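Local coordinates for protein putative pyridoxal phosphate-dependent transferase (Clostridium difficile, PDB 4DQ6) that binds pyridoxal-5'-phosphate and has the fold of the class I and II aminotransferase family, two copies making up the assembly, at residues M42-A47 / E293-Y298; K238-A243 / A283-G288; A243-S248 / L278-A283. One frame throughout, in Å; residues are numbered along the deposited sequence.

Segment 238-243, which carries the PLP-bound lysine, and the loop after it pack on helix 275-287, and loop 42-47 packs on the next helix, 289-313. Contacts 2 and 3 are neighbours, their centres about 7 Å apart, and share A243, A283 and helix 275-287. The centre of contact 1 is about 10 Å from that of contact 2 and about 16 Å from that of contact 3. In sequence the order is 42-47, 238-243, 243-248, 278-283, 283-288, 293-298, so the pairs close concentrically. N241 ties contacts 1 and 2 together, its OD1 meeting M42 N at 2.9 Å. All three reach the second subunit, and contacts 2 and 3 tie the lysine segment and its following loop to one helix near the subunit interface.

Contact 1. Residues M42-A47 / E293-Y298; sequences MDFKAA and ESFLEY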
loop_
_atom_site.group_PDB
_atom_site.type_symbol
_atom_site.label_atom_id
_atom_site.label_comp_id
_atom_site.label_asym_id
_atom_site.label_seq_id
_atom_site.Cartn_x
_atom_site.Cartn_y
_atom_site.Cartn_z
ATOM N N MET A 42 13.374 12.106 8.315
ATOM C CA MET A 42 14.472 12.558 9.128
ATOM C C MET A 42 15.772 11.929 8.696
ATOM O O MET A 42 15.796 10.770 8.233
ATOM C CB MET A 42 14.235 12.163 10.594
ATOM C CG MET A 42 12.853 12.428 11.201
ATOM S SD MET A 42 13.006 11.876 12.969
ATOM C CE MET A 42 11.274 12.116 13.457
ATOM N N ASP A 43 16.883 12.618 8.908
ATOM C CA ASP A 43 18.214 12.004 8.711
ATOM C C ASP A 43 18.753 11.467 10.027
ATOM O O ASP A 43 19.940 11.698 10.444
ATOM C CB ASP A 43 19.182 12.994 8.116
ATOM C CG ASP A 43 18.866 13.306 6.666
ATOM O OD1 ASP A 43 19.079 12.430 5.800
ATOM O OD2 ASP A 43 18.415 14.430 6.379
ATOM N N PHE A 44 17.881 10.719 10.662
ATOM C CA PHE A 44 18.191 10.004 11.870
ATOM C C PHE A 44 17.835 8.525 11.743
ATOM O O PHE A 44 16.932 8.160 11.093
ATOM C CB PHE A 44 17.422 10.528 13.049
ATOM C CG PHE A 44 17.736 11.924 13.431
ATOM C CD1 PHE A 44 19.031 12.406 13.551
ATOM C CD2 PHE A 44 16.700 12.751 13.737
ATOM C CE1 PHE A 44 19.248 13.742 13.892
ATOM C CE2 PHE A 44 16.887 14.061 14.128
ATOM C CZ PHE A 44 18.190 14.566 14.174
ATOM N N LYS A 45 18.583 7.654 12.394
ATOM C CA LYS A 45 18.214 6.250 12.513
ATOM C C LYS A 45 16.916 6.069 13.242
ATOM O O LYS A 45 16.569 6.873 14.111
ATOM C CB LYS A 45 19.298 5.486 13.258
ATOM C CG LYS A 45 20.557 5.341 12.438
ATOM C CD LYS A 45 21.560 4.516 13.177
ATOM C CE LYS A 45 22.780 4.364 12.309
ATOM N NZ LYS A 45 23.790 3.714 13.169
ATOM N N ALA A 46 16.169 5.036 12.920
ATOM C CA ALA A 46 14.952 4.736 13.660
ATOM C C ALA A 46 15.310 4.349 15.059
ATOM O O ALA A 46 16.449 3.921 15.297
ATOM C CB ALA A 46 14.185 3.557 13.002
ATOM N N ALA A 47 14.393 4.417 15.978
ATOM C CA ALA A 47 14.600 3.999 17.335
ATOM C C ALA A 47 15.097 2.562 17.435
ATOM O O ALA A 47 14.712 1.702 16.654
ATOM C CB ALA A 47 13.333 4.129 18.140
ATOM N N GLU A 293 11.036 11.200 23.346
ATOM C CA GLU A 293 11.284 12.329 24.238
ATOM C C GLU A 293 12.709 12.880 23.963
ATOM O O GLU A 293 12.930 14.102 23.957
ATOM C CB GLU A 293 11.061 11.939 25.699
ATOM C CG GLU A 293 9.603 11.666 26.059
ATOM C CD GLU A 293 8.659 12.848 25.927
ATOM O OE1 GLU A 293 9.072 14.029 26.106
ATOM O OE2 GLU A 293 7.448 12.631 25.664
ATOM N N SER A 294 13.660 11.993 23.716
ATOM C CA SER A 294 15.047 12.402 23.430
ATOM C C SER A 294 15.139 13.131 22.096
ATOM O O SER A 294 15.809 14.138 22.007
ATOM C CB SER A 294 15.997 11.210 23.445
ATOM O OG SER A 294 17.405 11.558 23.433
ATOM N N PHE A 295 14.381 12.658 21.075
ATOM C CA PHE A 295 14.359 13.289 19.783
ATOM C C PHE A 295 13.775 14.702 19.960
ATOM O O PHE A 295 14.315 15.650 19.384
ATOM C CB PHE A 295 13.445 12.521 18.790
ATOM C CG PHE A 295 12.995 13.339 17.624
ATOM C CD1 PHE A 295 13.853 13.625 16.611
ATOM C CD2 PHE A 295 11.708 13.861 17.538
ATOM C CE1 PHE A 295 13.478 14.392 15.528
ATOM C CE2 PHE A 295 11.325 14.610 16.450
ATOM C CZ PHE A 295 12.168 14.893 15.448
ATOM N N LEU A 296 12.724 14.864 20.774
ATOM C CA LEU A 296 12.081 16.172 20.901
ATOM C C LEU A 296 12.988 17.176 21.587
ATOM O O LEU A 296 12.995 18.365 21.266
ATOM C CB LEU A 296 10.757 16.039 21.594
ATOM C CG LEU A 296 9.598 15.374 20.838
ATOM C CD1 LEU A 296 8.466 15.144 21.818
ATOM C CD2 LEU A 296 9.116 16.195 19.622
ATOM N N GLU A 297 13.812 16.700 22.502
ATOM C CA GLU A 297 14.857 17.576 23.085
ATOM C C GLU A 297 15.934 18.027 22.064
ATOM O O GLU A 297 16.298 19.189 21.983
ATOM C CB GLU A 297 15.518 16.847 24.246
ATOM C CG GLU A 297 14.617 16.803 25.445
ATOM C CD GLU A 297 14.717 18.064 26.305
ATOM O OE1 GLU A 297 15.516 18.973 25.965
ATOM O OE2 GLU A 297 13.980 18.149 27.323
ATOM N N TYR A 298 16.369 17.067 21.258
ATOM C CA TYR A 298 17.305 17.352 20.196
ATOM C C TYR A 298 16.729 18.335 19.161
ATOM O O TYR A 298 17.392 19.234 18.759
ATOM C CB TYR A 298 17.804 16.052 19.571
ATOM C CG TYR A 298 19.061 16.225 18.731
ATOM C CD1 TYR A 298 20.273 16.182 19.328
ATOM C CD2 TYR A 298 19.020 16.576 17.377
ATOM C CE1 TYR A 298 21.458 16.321 18.626
ATOM C CE2 TYR A 298 20.211 16.716 16.621
ATOM C CZ TYR A 298 21.439 16.606 17.276
ATOM O OH TYR A 298 22.593 16.781 16.506
#
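M42 and F295 meet as a Met-aromatic contact, the methyl CE coming in over one face of the phenyl ring with SD oblique to it. CE does the closest touching, 3.5 Å from F295 CZ and toward the rim of the ring, while SD stands 3.6 Å from F295 CE1. Beyond CG the methionine chain is fully extended, which carries its flexible, polarisable end across to the helix. F44 takes a different part of the same ring: its CE2 lies 3.7 Å from F295 CE1, at the edge of F295 and near its plane. Farther round, F44 CZ approaches Y298 CE2 at 3.8 Å, the two ring planes standing 86° apart in an oblique pairing.

F295 and Y298, three residues apart, lie on the same side of the helix with CB directed at the loop; with CG anti to the backbone N (chi1 160° and -164°) both rings extend toward it. Tyrosine suits its place by giving F44 an aromatic wall while its OH bonds to N9 and R376. F8 adds a further ring, edge-to-face with F44. Farther along the loop, K45 makes a salt bridge to E61 of the second subunit. The contact thus fastens the loop between strand 35-36 and helix 48-58 onto helix 289-313.

Contact 2. Residues K238-A243 / A283-G288; sequences KTFNIA and ASYNNG. With PLP (pyridoxal-5'-phosphate), chain C.
The F240 ring is sandwiched: S284 CB lies over one face, T239 CG2 over the opposite face, and G288 O sits at the edge in the ring plane. This packing joins the short helix 237-240 to the C-terminal end of helix 275-287 in the PLP-dependent aminotransferase fold, where K238 holds the cofactor. The serine contact is a CH-pi interaction, with CB 3.6 Å from the centroid of the F240 ring and 18° off its normal. Serine is small enough to let the ring settle against the helix, and in the conformer described its OG hydrogen-bonds back to T281 O.

Two carbonyl oxygens border the far end of the ring. S284 O is 3.4 Å from F240 CZ, and G288 O is 3.5 Å from F240 CE1; S284 O also accepts the amide of G288 at 2.8 Å. Glycine suits this turn: with no side chain, G288 lets the F240 edge and S284 O come close. Y285 comes to F240 obliquely, its CD1 4.1 Å from F240 CE2, while its hydroxyl bonds to Y249. I50 of helix 48-58 packs on both F240 and S284.

K238 leaves the same short helix for the cofactor, its chain bent at chi2 (-80°) and again at chi4, beside I205 and H206 of its own chain and Y65 of the second subunit. It ends in a covalent bond of 1.3 Å between K238 NZ and C4A of PLP, an internal aldimine linkage.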
loop_
_atom_site.group_PDB
_atom_site.type_symbol
_atom_site.label_atom_id
_atom_site.label_comp_id
_atom_site.label_asym_id
_atom_site.label_seq_id
_atom_site.Cartn_x
_atom_site.Cartn_y
_atom_site.Cartn_z
ATOM N N LYS A 238 5.626 9.947 10.745
ATOM C CA LYS A 238 6.339 11.233 10.937
ATOM C C LYS A 238 7.078 11.147 12.277
ATOM O O LYS A 238 8.244 11.530 12.358
ATOM C CB LYS A 238 5.431 12.450 10.967
ATOM C CG LYS A 238 4.850 12.795 9.612
ATOM C CD LYS A 238 5.847 13.567 8.718
ATOM C CE LYS A 238 5.577 13.404 7.211
ATOM N NZ LYS A 238 4.595 14.336 6.615
ATOM N N THR A 239 6.398 10.672 13.308
ATOM C CA THR A 239 6.966 10.601 14.689
ATOM C C THR A 239 8.260 9.826 14.763
ATOM O O THR A 239 9.267 10.287 15.343
ATOM C CB THR A 239 5.961 10.000 15.625
ATOM O OG1 THR A 239 4.675 10.667 15.523
ATOM C CG2 THR A 239 6.506 9.885 17.119
ATOM N N PHE A 240 8.233 8.679 14.092
ATOM C CA PHE A 240 9.303 7.740 14.271
ATOM C C PHE A 240 10.135 7.548 13.018
ATOM O O PHE A 240 11.034 6.715 13.017
ATOM C CB PHE A 240 8.807 6.364 14.782
ATOM C CG PHE A 240 8.241 6.432 16.153
ATOM C CD1 PHE A 240 9.087 6.506 17.214
ATOM C CD2 PHE A 240 6.872 6.485 16.374
ATOM C CE1 PHE A 240 8.624 6.574 18.516
ATOM C CE2 PHE A 240 6.389 6.597 17.670
ATOM C CZ PHE A 240 7.261 6.560 18.749
ATOM N N ASN A 241 9.958 8.336 11.982
ATOM C CA ASN A 241 10.740 8.235 10.749
ATOM C C ASN A 241 10.639 6.904 10.052
ATOM O O ASN A 241 11.704 6.299 9.686
ATOM C CB ASN A 241 12.205 8.534 11.008
ATOM C CG ASN A 241 12.941 8.930 9.759
ATOM O OD1 ASN A 241 12.376 9.427 8.791
ATOM N ND2 ASN A 241 14.214 8.792 9.806
ATOM N N ILE A 242 9.415 6.393 9.940
ATOM C CA ILE A 242 9.180 5.103 9.282
ATOM C C ILE A 242 8.148 5.248 8.125
ATOM O O ILE A 242 7.443 4.305 7.811
ATOM C CB ILE A 242 8.796 3.987 10.298
ATOM C CG1 ILE A 242 7.571 4.332 11.129
ATOM C CG2 ILE A 242 10.024 3.655 11.167
ATOM C CD1 ILE A 242 7.137 3.233 12.110
ATOM N N ALA A 243 8.256 6.340 7.382
ATOM C CA ALA A 243 7.352 6.579 6.194
ATOM C C ALA A 243 7.582 5.483 5.151
ATOM O O ALA A 243 6.664 5.102 4.433
ATOM C CB ALA A 243 7.544 7.953 5.577
ATOM N N ALA A 283 5.787 -1.763 17.862
ATOM C CA ALA A 283 7.015 -1.507 18.609
ATOM C C ALA A 283 7.239 -0.014 18.908
ATOM O O ALA A 283 7.708 0.321 19.977
ATOM C CB ALA A 283 8.230 -2.059 17.859
ATOM N N SER A 284 6.984 0.832 17.905
ATOM C CA SER A 284 7.155 2.278 18.070
ATOM C C SER A 284 6.253 2.799 19.194
ATOM O O SER A 284 6.709 3.539 20.095
ATOM C CB SER A 284 6.914 3.034 16.761
ATOM O OG SER A 284 5.569 3.106 16.336
ATOM N N TYR A 285 4.994 2.394 19.206
ATOM C CA TYR A 285 4.085 2.956 20.200
ATOM C C TYR A 285 4.307 2.331 21.574
ATOM O O TYR A 285 4.310 3.036 22.597
ATOM C CB TYR A 285 2.642 2.825 19.752
ATOM C CG TYR A 285 2.225 3.796 18.656
ATOM C CD1 TYR A 285 2.680 5.094 18.636
ATOM C CD2 TYR A 285 1.350 3.397 17.694
ATOM C CE1 TYR A 285 2.310 5.967 17.662
ATOM C CE2 TYR A 285 0.926 4.308 16.725
ATOM C CZ TYR A 285 1.351 5.577 16.775
ATOM O OH TYR A 285 0.942 6.444 15.777
ATOM N N ASN A 286 4.550 1.033 21.600
ATOM C CA ASN A 286 4.767 0.361 22.872
ATOM C C ASN A 286 6.111 0.670 23.525
ATOM O O ASN A 286 6.162 0.765 24.756
ATOM C CB ASN A 286 4.598 -1.150 22.800
ATOM C CG ASN A 286 3.125 -1.575 22.670
ATOM O OD1 ASN A 286 2.243 -0.811 22.951
ATOM N ND2 ASN A 286 2.898 -2.823 22.314
ATOM N N ASN A 287 7.161 0.864 22.729
ATOM C CA ASN A 287 8.548 0.973 23.297
ATOM C C ASN A 287 9.273 2.243 22.928
ATOM O O ASN A 287 10.330 2.500 23.449
ATOM C CB ASN A 287 9.355 -0.186 22.806
ATOM C CG ASN A 287 8.809 -1.482 23.287
ATOM O OD1 ASN A 287 8.428 -2.346 22.474
ATOM N ND2 ASN A 287 8.628 -1.590 24.568
ATOM N N GLY A 288 8.734 3.045 22.027
ATOM C CA GLY A 288 9.448 4.191 21.453
ATOM C C GLY A 288 9.371 5.502 22.193
ATOM O O GLY A 288 9.982 6.483 21.757
HETATM N N1 PLP C . -0.236 14.897 6.211
HETATM C C2 PLP C . 0.630 15.917 6.517
HETATM C C2A PLP C . 0.204 17.233 7.094
HETATM C C3 PLP C . 2.053 15.769 6.307
HETATM O O3 PLP C . 2.890 16.759 6.580
HETATM C C4 PLP C . 2.552 14.514 5.765
HETATM C C4A PLP C . 4.016 14.318 5.470
HETATM C C5 PLP C . 1.572 13.479 5.475
HETATM C C6 PLP C . 0.197 13.719 5.703
HETATM C C5A PLP C . 2.076 12.172 4.949
HETATM O O4P PLP C . 0.998 11.625 4.266
HETATM P P PLP C . 1.162 10.076 3.824
HETATM O O1P PLP C . 0.914 9.307 5.075
HETATM O O2P PLP C . 0.052 10.001 2.702
HETATM O O3P PLP C . 2.656 9.986 3.384
#

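Contact 3. Residues A243-S248 / L278-A283; sequences AGLQSS and LVATEA
The loop that follows the PLP-binding lysine, linking helix 237-240 to strand 248-251 of the seven-stranded mixed sheet, is pinned here to helix 275-287 by one polar and one apolar contact. S247 OG and T281 OG1 form a hydrogen bond of 2.7 Å. The serine hydroxyl stands anti to its own nitrogen (chi1 172°), a setting that sends it out from the extended chain to the helix. On the other side, T281 has OG1 beside its backbone N and anti to the carbonyl carbon (chi1 -65°), where it also donates to S277 O, one turn earlier. Threonine is apt because it pairs this polar branch with an apolar one, and the side chain as a whole packs on P236 and Y72.

The apolar contact is made by L245, two residues before S247, and A280, adjacent to T281. L245 CD1 presses on A280 CB at 3.4 Å, tighter than usual for two carbons. A small methyl at 280 leaves room for the leucine branch to come close to the helix, and I50 packs on the same alanine. Backbone oxygens of the loop find side chains near the start of the helix: L245 O accepts from N274 ND2, and Q246 O bonds with S277 OG. Q246 itself points away from the helix, and its NE2 bonds to R272 O of the second subunit.

With all four touching residues buried, the two hydroxyls need partners within the protein. Besides their mutual bond, T281 OG1 has S277 O and S247 OG is weakly bonded to Y72 OH, giving a small polar network that probably fixes the direction of both side chains.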
loop_
_atom_site.group_PDB
_atom_site.type_symbol
_atom_site.label_atom_id
_atom_site.label_comp_id
_atom_site.label_asym_id
_atom_site.label_seq_id
_atom_site.Cartn_x
_atom_site.Cartn_y
_atom_site.Cartn_z
ATOM N N ALA A 243 8.256 6.340 7.382
ATOM C CA ALA A 243 7.352 6.579 6.194
ATOM C C ALA A 243 7.582 5.483 5.151
ATOM O O ALA A 243 6.664 5.102 4.433
ATOM C CB ALA A 243 7.544 7.953 5.577
ATOM N N GLY A 244 8.818 4.990 5.066
ATOM C CA GLY A 244 9.187 3.913 4.163
ATOM C C GLY A 244 8.531 2.587 4.468
ATOM O O GLY A 244 8.537 1.690 3.603
ATOM N N LEU A 245 8.017 2.419 5.701
ATOM C CA LEU A 245 7.320 1.182 6.053
ATOM C C LEU A 245 5.839 1.237 5.720
ATOM O O LEU A 245 5.244 0.191 5.567
ATOM C CB LEU A 245 7.537 0.788 7.521
ATOM C CG LEU A 245 8.992 0.735 7.973
ATOM C CD1 LEU A 245 9.147 0.255 9.417
ATOM C CD2 LEU A 245 9.747 -0.193 7.051
ATOM N N GLN A 246 5.266 2.440 5.562
ATOM C CA GLN A 246 3.846 2.680 5.173
ATOM C C GLN A 246 2.842 2.131 6.180
ATOM O O GLN A 246 2.619 0.886 6.315
ATOM C CB GLN A 246 3.579 2.138 3.774
ATOM C CG GLN A 246 4.615 2.608 2.794
ATOM C CD GLN A 246 4.393 2.168 1.358
ATOM O OE1 GLN A 246 3.846 1.090 1.086
ATOM N NE2 GLN A 246 4.861 2.983 0.438
ATOM N N SER A 247 2.475 2.976 7.086
ATOM C CA SER A 247 1.475 2.616 8.084
ATOM C C SER A 247 0.788 3.853 8.524
ATOM O O SER A 247 1.438 4.823 8.900
ATOM C CB SER A 247 2.211 2.036 9.298
ATOM O OG SER A 247 1.367 1.803 10.444
ATOM N N SER A 248 -0.557 3.846 8.563
ATOM C CA SER A 248 -1.287 4.933 9.151
ATOM C C SER A 248 -2.646 4.358 9.574
ATOM O O SER A 248 -2.983 3.198 9.308
ATOM C CB SER A 248 -1.441 6.078 8.202
ATOM O OG SER A 248 -2.390 5.779 7.215
ATOM N N LEU A 278 3.655 -3.802 10.257
ATOM C CA LEU A 278 2.889 -4.344 11.372
ATOM C C LEU A 278 3.694 -4.332 12.656
ATOM O O LEU A 278 3.246 -3.820 13.702
ATOM C CB LEU A 278 2.495 -5.789 11.127
ATOM C CG LEU A 278 1.504 -6.317 12.146
ATOM C CD1 LEU A 278 0.087 -5.929 11.669
ATOM C CD2 LEU A 278 1.603 -7.837 12.281
ATOM N N VAL A 279 4.887 -4.878 12.572
ATOM C CA VAL A 279 5.695 -5.012 13.798
ATOM C C VAL A 279 6.317 -3.702 14.239
ATOM O O VAL A 279 6.435 -3.446 15.439
ATOM C CB VAL A 279 6.775 -6.133 13.711
ATOM C CG1 VAL A 279 6.174 -7.513 13.420
ATOM C CG2 VAL A 279 7.902 -5.727 12.786
ATOM N N ALA A 280 6.688 -2.848 13.278
ATOM C CA ALA A 280 7.290 -1.542 13.612
ATOM C C ALA A 280 6.296 -0.616 14.286
ATOM O O ALA A 280 6.673 0.177 15.145
ATOM C CB ALA A 280 7.936 -0.887 12.403
ATOM N N THR A 281 5.041 -0.624 13.841
ATOM C CA THR A 281 4.064 0.272 14.405
ATOM C C THR A 281 3.806 -0.058 15.879
ATOM O O THR A 281 3.868 0.786 16.770
ATOM C CB THR A 281 2.756 0.149 13.596
ATOM O OG1 THR A 281 2.973 0.601 12.257
ATOM C CG2 THR A 281 1.630 0.982 14.247
ATOM N N GLU A 282 3.644 -1.346 16.186
ATOM C CA GLU A 282 3.373 -1.758 17.542
ATOM C C GLU A 282 4.604 -1.503 18.421
ATOM O O GLU A 282 4.490 -1.002 19.535
ATOM C CB GLU A 282 3.039 -3.218 17.547
ATOM C CG GLU A 282 2.781 -3.740 18.933
ATOM C CD GLU A 282 2.184 -5.127 18.982
ATOM O OE1 GLU A 282 1.382 -5.519 18.099
ATOM O OE2 GLU A 282 2.488 -5.811 19.982
ATOM N N ALA A 283 5.787 -1.763 17.862
ATOM C CA ALA A 283 7.015 -1.507 18.609
ATOM C C ALA A 283 7.239 -0.014 18.908
ATOM O O ALA A 283 7.708 0.321 19.977
ATOM C CB ALA A 283 8.230 -2.059 17.859
#